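Local coordinates for protein ABC transporter (Caldanaerobius, PDB 4G68) that probably binds sugar fragments released from xylan as the extracellular solute-binding component of an ABC transporter in a thermophilic bacterium, at residues Trp205-Ile210 and Glu419-Gln424; Leu212-Val217 and Ala239-Asp244; Val217-Asp222 and Gln233-Ala238. All blocks are in the same frame, centred on the assembly; numbering follows the deposited sequence.

Interaction 1 (Trp205-Ile210 and Glu419-Gln424)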
loop_
_atom_site.group_PDB
_atom_site.type_symbol
_atom_site.label_atom_id
_atom_site.label_comp_id
_atom_site.label_asym_id
_atom_site.label_seq_id
_atom_site.Cartn_x
_atom_site.Cartn_y
_atom_site.Cartn_z
ATOM N N TRP C 205 7.539 -3.878 3.067
ATOM C CA TRP C 205 6.301 -4.525 3.683
ATOM C C TRP C 205 6.485 -5.751 4.620
ATOM O O TRP C 205 5.869 -5.837 5.743
ATOM C CB TRP C 205 5.281 -4.832 2.578
ATOM C CG TRP C 205 4.541 -3.585 2.212
ATOM C CD1 TRP C 205 5.077 -2.406 1.676
ATOM C CD2 TRP C 205 3.119 -3.297 2.424
ATOM N NE1 TRP C 205 4.107 -1.423 1.601
ATOM C CE2 TRP C 205 2.920 -1.892 2.030
ATOM C CE3 TRP C 205 2.050 -4.004 2.945
ATOM C CZ2 TRP C 205 1.667 -1.294 2.071
ATOM C CZ3 TRP C 205 0.811 -3.414 2.995
ATOM C CH2 TRP C 205 0.614 -2.078 2.589
ATOM N N TYR C 206 7.287 -6.720 4.157
ATOM C CA TYR C 206 7.592 -7.905 4.921
ATOM C C TYR C 206 8.274 -7.485 6.195
ATOM O O TYR C 206 7.830 -7.904 7.283
ATOM C CB TYR C 206 8.515 -8.857 4.108
ATOM C CG TYR C 206 7.898 -9.604 2.971
ATOM C CD1 TYR C 206 8.015 -10.994 2.923
ATOM C CD2 TYR C 206 7.320 -8.952 1.869
ATOM C CE1 TYR C 206 7.487 -11.712 1.881
ATOM C CE2 TYR C 206 6.810 -9.676 0.787
ATOM C CZ TYR C 206 6.919 -11.059 0.807
ATOM O OH TYR C 206 6.394 -11.852 -0.211
ATOM N N TYR C 207 9.321 -6.645 6.082
ATOM C CA TYR C 207 10.097 -6.272 7.290
ATOM C C TYR C 207 9.259 -5.441 8.247
ATOM O O TYR C 207 9.186 -5.727 9.433
ATOM C CB TYR C 207 11.397 -5.445 6.942
ATOM C CG TYR C 207 12.009 -5.001 8.214
ATOM C CD1 TYR C 207 12.909 -5.823 8.894
ATOM C CD2 TYR C 207 11.598 -3.819 8.826
ATOM C CE1 TYR C 207 13.414 -5.434 10.149
ATOM C CE2 TYR C 207 12.053 -3.444 10.071
ATOM C CZ TYR C 207 12.990 -4.236 10.725
ATOM O OH TYR C 207 13.465 -3.798 11.947
ATOM N N ASP C 208 8.645 -4.367 7.734
ATOM C CA ASP C 208 7.654 -3.607 8.545
ATOM C C ASP C 208 6.648 -4.462 9.310
ATOM O O ASP C 208 6.442 -4.246 10.521
ATOM C CB ASP C 208 6.887 -2.604 7.691
ATOM C CG ASP C 208 7.771 -1.549 7.089
ATOM O OD1 ASP C 208 8.962 -1.590 7.352
ATOM O OD2 ASP C 208 7.273 -0.689 6.310
ATOM N N MET C 209 6.021 -5.410 8.595
ATOM C CA MET C 209 5.001 -6.262 9.233
ATOM C C MET C 209 5.596 -7.046 10.378
ATOM O O MET C 209 4.976 -7.157 11.440
ATOM C CB MET C 209 4.343 -7.280 8.286
ATOM C CG MET C 209 3.909 -8.540 9.102
ATOM S SD MET C 209 2.442 -8.130 10.110
ATOM C CE MET C 209 1.515 -7.286 8.813
ATOM N N ILE C 210 6.772 -7.628 10.131
ATOM C CA ILE C 210 7.413 -8.441 11.128
ATOM C C ILE C 210 7.785 -7.568 12.329
ATOM O O ILE C 210 7.453 -7.961 13.463
ATOM C CB ILE C 210 8.618 -9.271 10.581
ATOM C CG1 ILE C 210 8.216 -10.142 9.355
ATOM C CG2 ILE C 210 9.227 -10.085 11.741
ATOM C CD1 ILE C 210 9.432 -10.536 8.444
ATOM N N GLU C 419 22.111 -6.935 13.315
ATOM C CA GLU C 419 22.711 -6.005 14.267
ATOM C C GLU C 419 23.269 -4.776 13.544
ATOM O O GLU C 419 23.035 -3.654 13.963
ATOM C CB GLU C 419 23.771 -6.717 15.098
ATOM C CG GLU C 419 23.202 -7.710 16.131
ATOM C CD GLU C 419 22.835 -9.103 15.575
ATOM O OE1 GLU C 419 23.323 -9.499 14.480
ATOM O OE2 GLU C 419 22.052 -9.816 16.278
ATOM N N GLU C 420 23.951 -4.982 12.421
ATOM C CA GLU C 420 24.419 -3.864 11.604
ATOM C C GLU C 420 23.255 -3.139 10.985
ATOM O O GLU C 420 23.300 -1.913 10.811
ATOM C CB GLU C 420 25.419 -4.306 10.536
ATOM C CG GLU C 420 26.864 -4.240 11.026
ATOM C CD GLU C 420 27.238 -2.821 11.448
ATOM O OE1 GLU C 420 27.000 -1.870 10.654
ATOM O OE2 GLU C 420 27.756 -2.637 12.580
ATOM N N TYR C 421 22.203 -3.893 10.672
ATOM C CA TYR C 421 21.004 -3.291 10.145
ATOM C C TYR C 421 20.461 -2.251 11.095
ATOM O O TYR C 421 20.225 -1.156 10.685
ATOM C CB TYR C 421 19.930 -4.327 9.882
ATOM C CG TYR C 421 18.598 -3.684 9.627
ATOM C CD1 TYR C 421 18.320 -3.075 8.406
ATOM C CD2 TYR C 421 17.621 -3.663 10.628
ATOM C CE1 TYR C 421 17.092 -2.476 8.169
ATOM C CE2 TYR C 421 16.392 -3.065 10.397
ATOM C CZ TYR C 421 16.148 -2.473 9.177
ATOM O OH TYR C 421 14.940 -1.882 9.002
ATOM N N SER C 422 20.273 -2.631 12.362
ATOM C CA SER C 422 19.616 -1.792 13.340
ATOM C C SER C 422 20.485 -0.609 13.731
ATOM O O SER C 422 19.943 0.478 13.937
ATOM C CB SER C 422 19.177 -2.576 14.571
ATOM O OG SER C 422 18.262 -3.606 14.234
ATOM N N LYS C 423 21.810 -0.836 13.816
ATOM C CA LYS C 423 22.818 0.222 14.069
ATOM C C LYS C 423 22.780 1.313 13.014
ATOM O O LYS C 423 22.765 2.508 13.355
ATOM C CB LYS C 423 24.239 -0.356 14.098
ATOM C CG LYS C 423 24.595 -1.133 15.358
ATOM C CD LYS C 423 25.287 -0.259 16.406
ATOM C CE LYS C 423 26.096 -1.112 17.369
ATOM N NZ LYS C 423 25.242 -1.676 18.450
ATOM N N GLN C 424 22.791 0.886 11.746
ATOM C CA GLN C 424 22.737 1.777 10.610
ATOM C C GLN C 424 21.377 2.479 10.444
ATOM O O GLN C 424 21.325 3.573 9.882
ATOM C CB GLN C 424 23.156 1.065 9.328
ATOM C CG GLN C 424 24.640 0.726 9.291
ATOM C CD GLN C 424 25.091 0.126 7.981
ATOM O OE1 GLN C 424 24.780 0.642 6.900
ATOM N NE2 GLN C 424 25.844 -0.955 8.063
HETATM O O HOH W 1 14.011 -1.203 11.881
#
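A buried, water-bridged meeting of two tyrosines, Tyr-207 and Tyr-421, joins helix 201-215 to the C-terminal helix 418-429 of this solute-binding protein. It is a worked example of how two long side chains can span a gap between helices: the nearest CA atoms, those of Tyr-207 and Tyr-421, are 11.7 Å apart, and the two segments bury just 93 Å² between them. Both CB atoms point toward the other helix, and the side chains come from opposite directions. With CG anti to the backbone nitrogen in both (chi1 174° in Tyr-207), the two rings are carried out between the helices to meet at their hydroxyl ends.

The rings meet obliquely, with centroids 5.1 Å apart and planes at 57°. The OH of Tyr-421 sits over one face of the Tyr-207 ring, 3.4 Å above its plane and displaced toward the rim. In return, the OH of Tyr-207 lies at the edge of the Tyr-421 ring, 3.4 Å from CE2 of Tyr-421. The carbon of Tyr-207 that bears the hydroxyl, CZ, is also 3.6 Å from the same CE2.

One water ties the two phenols together. It donates to Tyr-207 OH at 2.7 Å and is also hydrogen-bonded to Tyr-421 OH at 3.1 Å. Tyr-207 OH has a second partner in the backbone carbonyl of Phe-235, on helix 233-248, while Val-408 of helix 398-412 packs on Tyr-207 and Leu-411 on Tyr-421.

The chemistry is therefore mixed: ring carbons and hydroxyls meet between the helices, and the hydroxyl of Tyr-207, buried among them, is gripped by both a carbonyl and a water. Those two bonds are likely to fix the reach of the Tyr-207 ring and, through the shared water, the position of Tyr-421.

Interaction 2 (Leu212-Val217 and Ala239-Asp244)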
loop_
_atom_site.group_PDB
_atom_site.type_symbol
_atom_site.label_atom_id
_atom_site.label_comp_id
_atom_site.label_asym_id
_atom_site.label_seq_id
_atom_site.Cartn_x
_atom_site.Cartn_y
_atom_site.Cartn_z
ATOM N N LEU C 212 6.218 -4.947 13.256
ATOM C CA LEU C 212 4.913 -4.698 14.003
ATOM C C LEU C 212 4.490 -5.853 14.874
ATOM O O LEU C 212 4.027 -5.679 16.042
ATOM C CB LEU C 212 3.826 -4.307 13.044
ATOM C CG LEU C 212 2.451 -3.788 13.415
ATOM C CD1 LEU C 212 1.613 -3.777 12.140
ATOM C CD2 LEU C 212 1.703 -4.665 14.360
ATOM N N ARG C 213 4.711 -7.066 14.365
ATOM C CA ARG C 213 4.457 -8.235 15.173
ATOM C C ARG C 213 5.434 -8.378 16.355
ATOM O O ARG C 213 4.987 -8.759 17.428
ATOM C CB ARG C 213 4.466 -9.478 14.319
ATOM C CG ARG C 213 3.298 -9.476 13.374
ATOM C CD ARG C 213 2.130 -10.119 13.986
ATOM N NE ARG C 213 1.051 -10.351 12.999
ATOM C CZ ARG C 213 0.054 -9.495 12.734
ATOM N NH1 ARG C 213 -0.016 -8.338 13.400
ATOM N NH2 ARG C 213 -0.912 -9.830 11.852
ATOM N N GLU C 214 6.721 -8.048 16.160
ATOM C CA GLU C 214 7.768 -8.212 17.232
ATOM C C GLU C 214 7.655 -7.186 18.363
ATOM O O GLU C 214 7.820 -7.505 19.562
ATOM C CB GLU C 214 9.193 -8.138 16.685
ATOM C CG GLU C 214 9.653 -9.235 15.696
ATOM C CD GLU C 214 10.050 -10.550 16.375
ATOM O OE1 GLU C 214 9.483 -10.886 17.447
ATOM O OE2 GLU C 214 10.897 -11.285 15.802
ATOM N N GLY C 215 7.390 -5.944 17.987
ATOM C CA GLY C 215 7.484 -4.801 18.919
ATOM C C GLY C 215 6.151 -4.165 19.302
ATOM O O GLY C 215 6.095 -3.456 20.295
ATOM N N GLY C 216 5.089 -4.421 18.524
ATOM C CA GLY C 216 3.803 -3.715 18.626
ATOM C C GLY C 216 3.750 -2.333 17.981
ATOM O O GLY C 216 4.782 -1.815 17.586
ATOM N N VAL C 217 2.534 -1.724 17.910
ATOM C CA VAL C 217 2.315 -0.480 17.185
ATOM C C VAL C 217 3.020 0.739 17.773
ATOM O O VAL C 217 3.422 1.668 17.015
ATOM C CB VAL C 217 0.814 -0.183 16.855
ATOM C CG1 VAL C 217 -0.040 0.074 18.082
ATOM C CG2 VAL C 217 0.706 0.917 15.812
ATOM N N ALA C 239 14.575 -8.285 11.747
ATOM C CA ALA C 239 15.513 -8.396 10.625
ATOM C C ALA C 239 16.000 -9.848 10.592
ATOM O O ALA C 239 15.997 -10.499 9.535
ATOM C CB ALA C 239 16.658 -7.412 10.761
ATOM N N GLN C 240 16.354 -10.368 11.761
ATOM C CA GLN C 240 16.730 -11.776 11.860
ATOM C C GLN C 240 15.620 -12.650 11.227
ATOM O O GLN C 240 15.904 -13.464 10.357
ATOM C CB GLN C 240 17.018 -12.190 13.311
ATOM C CG GLN C 240 17.487 -13.641 13.463
ATOM C CD GLN C 240 18.657 -13.948 12.571
ATOM O OE1 GLN C 240 19.774 -13.494 12.810
ATOM N NE2 GLN C 240 18.403 -14.698 11.510
ATOM N N LYS C 241 14.371 -12.454 11.645
ATOM C CA LYS C 241 13.259 -13.222 11.027
ATOM C C LYS C 241 13.023 -13.059 9.520
ATOM O O LYS C 241 12.489 -13.991 8.892
ATOM C CB LYS C 241 11.947 -12.991 11.765
ATOM C CG LYS C 241 11.991 -13.411 13.222
ATOM C CD LYS C 241 10.825 -14.312 13.471
ATOM C CE LYS C 241 10.897 -15.045 14.800
ATOM N NZ LYS C 241 10.522 -14.160 15.932
ATOM N N LEU C 242 13.337 -11.887 8.944
ATOM C CA LEU C 242 13.224 -11.693 7.488
ATOM C C LEU C 242 14.270 -12.602 6.776
ATOM O O LEU C 242 13.958 -13.292 5.764
ATOM C CB LEU C 242 13.506 -10.216 7.147
ATOM C CG LEU C 242 12.644 -9.377 6.177
ATOM C CD1 LEU C 242 13.577 -8.572 5.261
ATOM C CD2 LEU C 242 11.716 -10.206 5.324
ATOM N N GLN C 243 15.501 -12.599 7.318
ATOM C CA GLN C 243 16.631 -13.429 6.777
ATOM C C GLN C 243 16.367 -14.959 6.882
ATOM O O GLN C 243 16.756 -15.750 5.996
ATOM C CB GLN C 243 18.031 -13.008 7.370
ATOM C CG GLN C 243 18.465 -11.597 6.886
ATOM C CD GLN C 243 19.966 -11.303 7.007
ATOM O OE1 GLN C 243 20.600 -10.615 6.147
ATOM N NE2 GLN C 243 20.559 -11.863 8.058
ATOM N N ASP C 244 15.723 -15.354 7.981
ATOM C CA ASP C 244 15.147 -16.694 8.156
ATOM C C ASP C 244 14.272 -17.146 6.972
ATOM O O ASP C 244 14.387 -18.289 6.463
ATOM C CB ASP C 244 14.349 -16.711 9.458
ATOM C CG ASP C 244 15.261 -16.639 10.682
ATOM O OD1 ASP C 244 16.487 -16.646 10.460
ATOM O OD2 ASP C 244 14.763 -16.598 11.830
#
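Glu-214, in the last turn of helix 201-215, and Lys-241, midway along helix 233-248, mark the closest approach of the two backbones, with CA atoms 9.7 Å apart. The motif is an interhelical salt bridge, set among helices of the alpha/beta solute-binding fold. Just beyond Glu-214 the first helix stops: Gly-216 leaves helical geometry with a positive phi of 79°, which favours glycine, and stands at the N-cap position of helix 217-224.

The gap is spanned by the two charged side chains alone, which account for the 80 Å² buried here. Both start toward the opposite helix, and they meet at a slant. Lys-241 NZ donates to Glu-214 OE2 at 2.9 Å, on the syn side of the carboxylate but 30° out of its plane. The ammonium favours one oxygen: Glu-214 OE1 stays 3.8 Å from Lys-241 NZ. The lysine does not run straight to its partner; bends at chi2 and chi4 (78° at the latter) curl the chain round OE2. Replacing Lys-241 by an alanine takes away the ammonium and the methylenes round OE2, and would probably leave the carboxylate of buried Glu-214 without its counter-charge.

Ile-305, from a loop, packs against both members of the pair. Next door, Arg-213 turns elsewhere and is held by the backbone carbonyls of Phe-302, Pro-303 and Glu-314, anchoring the same end of helix 201-215 to those loops. Within helix 233-248, Gln-240 NE2 donates to Asp-244 OD1, one turn on, at 2.9 Å. At the centre of the contact, the aliphatic part of the lysine also leans on the acid, Lys-241 CG lying 3.5 Å from Glu-214 OE2.

Interaction 3 (Val217-Asp222 and Gln233-Ala238)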
loop_
_atom_site.group_PDB
_atom_site.type_symbol
_atom_site.label_atom_id
_atom_site.label_comp_id
_atom_site.label_asym_id
_atom_site.label_seq_id
_atom_site.Cartn_x
_atom_site.Cartn_y
_atom_site.Cartn_z
ATOM N N VAL C 217 2.534 -1.724 17.910
ATOM C CA VAL C 217 2.315 -0.480 17.185
ATOM C C VAL C 217 3.020 0.739 17.773
ATOM O O VAL C 217 3.422 1.668 17.015
ATOM C CB VAL C 217 0.814 -0.183 16.855
ATOM C CG1 VAL C 217 -0.040 0.074 18.082
ATOM C CG2 VAL C 217 0.706 0.917 15.812
ATOM N N GLN C 218 3.031 0.799 19.114
ATOM C CA GLN C 218 3.526 1.963 19.790
ATOM C C GLN C 218 5.031 2.092 19.518
ATOM O O GLN C 218 5.538 3.199 19.293
ATOM C CB GLN C 218 3.244 1.932 21.306
ATOM C CG GLN C 218 3.470 3.285 21.963
ATOM C CD GLN C 218 2.713 4.390 21.218
ATOM O OE1 GLN C 218 1.500 4.283 20.987
ATOM N NE2 GLN C 218 3.439 5.425 20.771
ATOM N N LEU C 219 5.750 0.979 19.518
ATOM C CA LEU C 219 7.202 1.044 19.390
ATOM C C LEU C 219 7.651 1.427 17.969
ATOM O O LEU C 219 8.673 2.109 17.817
ATOM C CB LEU C 219 7.865 -0.276 19.836
ATOM C CG LEU C 219 9.392 -0.443 19.591
ATOM C CD1 LEU C 219 10.228 0.564 20.397
ATOM C CD2 LEU C 219 9.840 -1.879 19.878
ATOM N N THR C 220 6.948 0.905 16.929
ATOM C CA THR C 220 7.130 1.349 15.568
ATOM C C THR C 220 6.893 2.883 15.465
ATOM O O THR C 220 7.769 3.640 14.990
ATOM C CB THR C 220 6.159 0.596 14.635
ATOM O OG1 THR C 220 6.667 -0.736 14.413
ATOM C CG2 THR C 220 6.008 1.322 13.312
ATOM N N ARG C 221 5.742 3.322 15.966
ATOM C CA ARG C 221 5.365 4.739 15.865
ATOM C C ARG C 221 6.482 5.597 16.475
ATOM O O ARG C 221 6.935 6.533 15.846
ATOM C CB ARG C 221 4.006 4.985 16.509
ATOM C CG ARG C 221 2.818 4.486 15.668
ATOM C CD ARG C 221 1.501 5.101 16.215
ATOM N NE ARG C 221 0.200 4.394 16.061
ATOM C CZ ARG C 221 -0.589 4.445 14.976
ATOM N NH1 ARG C 221 -0.231 5.068 13.838
ATOM N NH2 ARG C 221 -1.742 3.776 15.034
ATOM N N ASP C 222 6.954 5.193 17.654
ATOM C CA ASP C 222 7.977 5.893 18.437
ATOM C C ASP C 222 9.347 5.919 17.773
ATOM O O ASP C 222 10.060 6.914 17.877
ATOM C CB ASP C 222 8.087 5.278 19.849
ATOM C CG ASP C 222 6.947 5.667 20.734
ATOM O OD1 ASP C 222 6.205 6.591 20.317
ATOM O OD2 ASP C 222 6.799 5.095 21.840
ATOM N N GLN C 233 16.032 -4.470 20.242
ATOM C CA GLN C 233 16.017 -5.922 19.958
ATOM C C GLN C 233 14.830 -6.381 19.075
ATOM O O GLN C 233 14.967 -7.251 18.157
ATOM C CB GLN C 233 16.001 -6.723 21.268
ATOM C CG GLN C 233 16.379 -8.187 21.093
ATOM C CD GLN C 233 17.768 -8.336 20.513
ATOM O OE1 GLN C 233 17.959 -8.967 19.472
ATOM N NE2 GLN C 233 18.748 -7.739 21.180
ATOM N N ALA C 234 13.662 -5.808 19.367
ATOM C CA ALA C 234 12.458 -6.160 18.620
ATOM C C ALA C 234 12.681 -6.020 17.126
ATOM O O ALA C 234 12.182 -6.850 16.391
ATOM C CB ALA C 234 11.256 -5.335 19.070
ATOM N N PHE C 235 13.394 -4.961 16.714
ATOM C CA PHE C 235 13.614 -4.580 15.298
ATOM C C PHE C 235 14.765 -5.390 14.707
ATOM O O PHE C 235 14.717 -5.768 13.547
ATOM C CB PHE C 235 13.961 -3.082 15.150
ATOM C CG PHE C 235 12.786 -2.134 15.246
ATOM C CD1 PHE C 235 11.497 -2.572 15.607
ATOM C CD2 PHE C 235 12.968 -0.775 14.995
ATOM C CE1 PHE C 235 10.430 -1.675 15.682
ATOM C CE2 PHE C 235 11.882 0.121 15.056
ATOM C CZ PHE C 235 10.632 -0.318 15.392
ATOM N N THR C 236 15.823 -5.604 15.489
ATOM C CA THR C 236 16.866 -6.543 15.094
ATOM C C THR C 236 16.209 -7.935 14.891
ATOM O O THR C 236 16.259 -8.510 13.759
ATOM C CB THR C 236 18.028 -6.593 16.119
ATOM O OG1 THR C 236 18.387 -5.255 16.471
ATOM C CG2 THR C 236 19.282 -7.259 15.518
ATOM N N ASP C 237 15.541 -8.423 15.943
ATOM C CA ASP C 237 14.769 -9.681 15.908
ATOM C C ASP C 237 13.856 -9.797 14.698
ATOM O O ASP C 237 13.732 -10.880 14.173
ATOM C CB ASP C 237 13.911 -9.882 17.151
ATOM C CG ASP C 237 14.709 -10.372 18.382
ATOM O OD1 ASP C 237 15.919 -10.748 18.284
ATOM O OD2 ASP C 237 14.067 -10.389 19.470
ATOM N N ALA C 238 13.204 -8.693 14.278
ATOM C CA ALA C 238 12.483 -8.693 12.980
ATOM C C ALA C 238 13.408 -8.916 11.752
ATOM O O ALA C 238 13.069 -9.660 10.819
ATOM C CB ALA C 238 11.628 -7.430 12.809
#
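Leu-219 and Thr-220 meet Ala-234 and Phe-235 in a largely apolar contact between two successive helices. The methyl CD2 of Leu-219 rests against CB of Ala-234 at 3.8 Å, and CG of Leu-219 stands 4.2 Å from CE1 of Phe-235. The phenyl ring presents its edge to the backbone of the other helix: CZ of Phe-235 lies 3.9 Å from CA of Thr-220, which is in the plane of the ring. Thr-220 OG1 touches the same rim, and the two side chains cross at about a right angle. With CG anti to the carbonyl carbon (chi1 -78°), Phe-235 swings its ring over to helix 217-224, although its CB does not point straight there.

Further out, Trp-392 and Phe-230 pack on the Phe-235 ring, and Val-389 touches Thr-220. Asn-232 OD1 accepts a hydrogen bond from the amide N of Ala-234, in the first turn of helix 233-248.

The two short helical segments pass 11.6 Å apart at 96°, and 151 Å² is buried between them. These are two consecutive helices joined by a loop and packed nearly at right angles, within a helical layer of the alpha/beta fold of extracellular solute-binding proteins.

How the interactions relate
Helix 233-248 unites the three contacts: it supplies one segment each to interactions 2 and 3, and its first turns fit against both tyrosines of interaction 1. The centres lie about 7 Å (1 and 2), 9 Å (1 and 3) and 8 Å (2 and 3) apart. Polar links tie interaction 1 to interaction 3, Tyr-207 OH to Phe-235 O and Ser-422 OG to Thr-236 OG1. Interactions 1 and 2 join by packing, with Tyr-207 CE1 3.5 Å from Ala-239 N. Between 2 and 3, Glu-214 CB is 3.3 Å from Ala-234 O. The cluster lies about 18 to 20 Å from the chain's centre and illustrates helix packing in the fold.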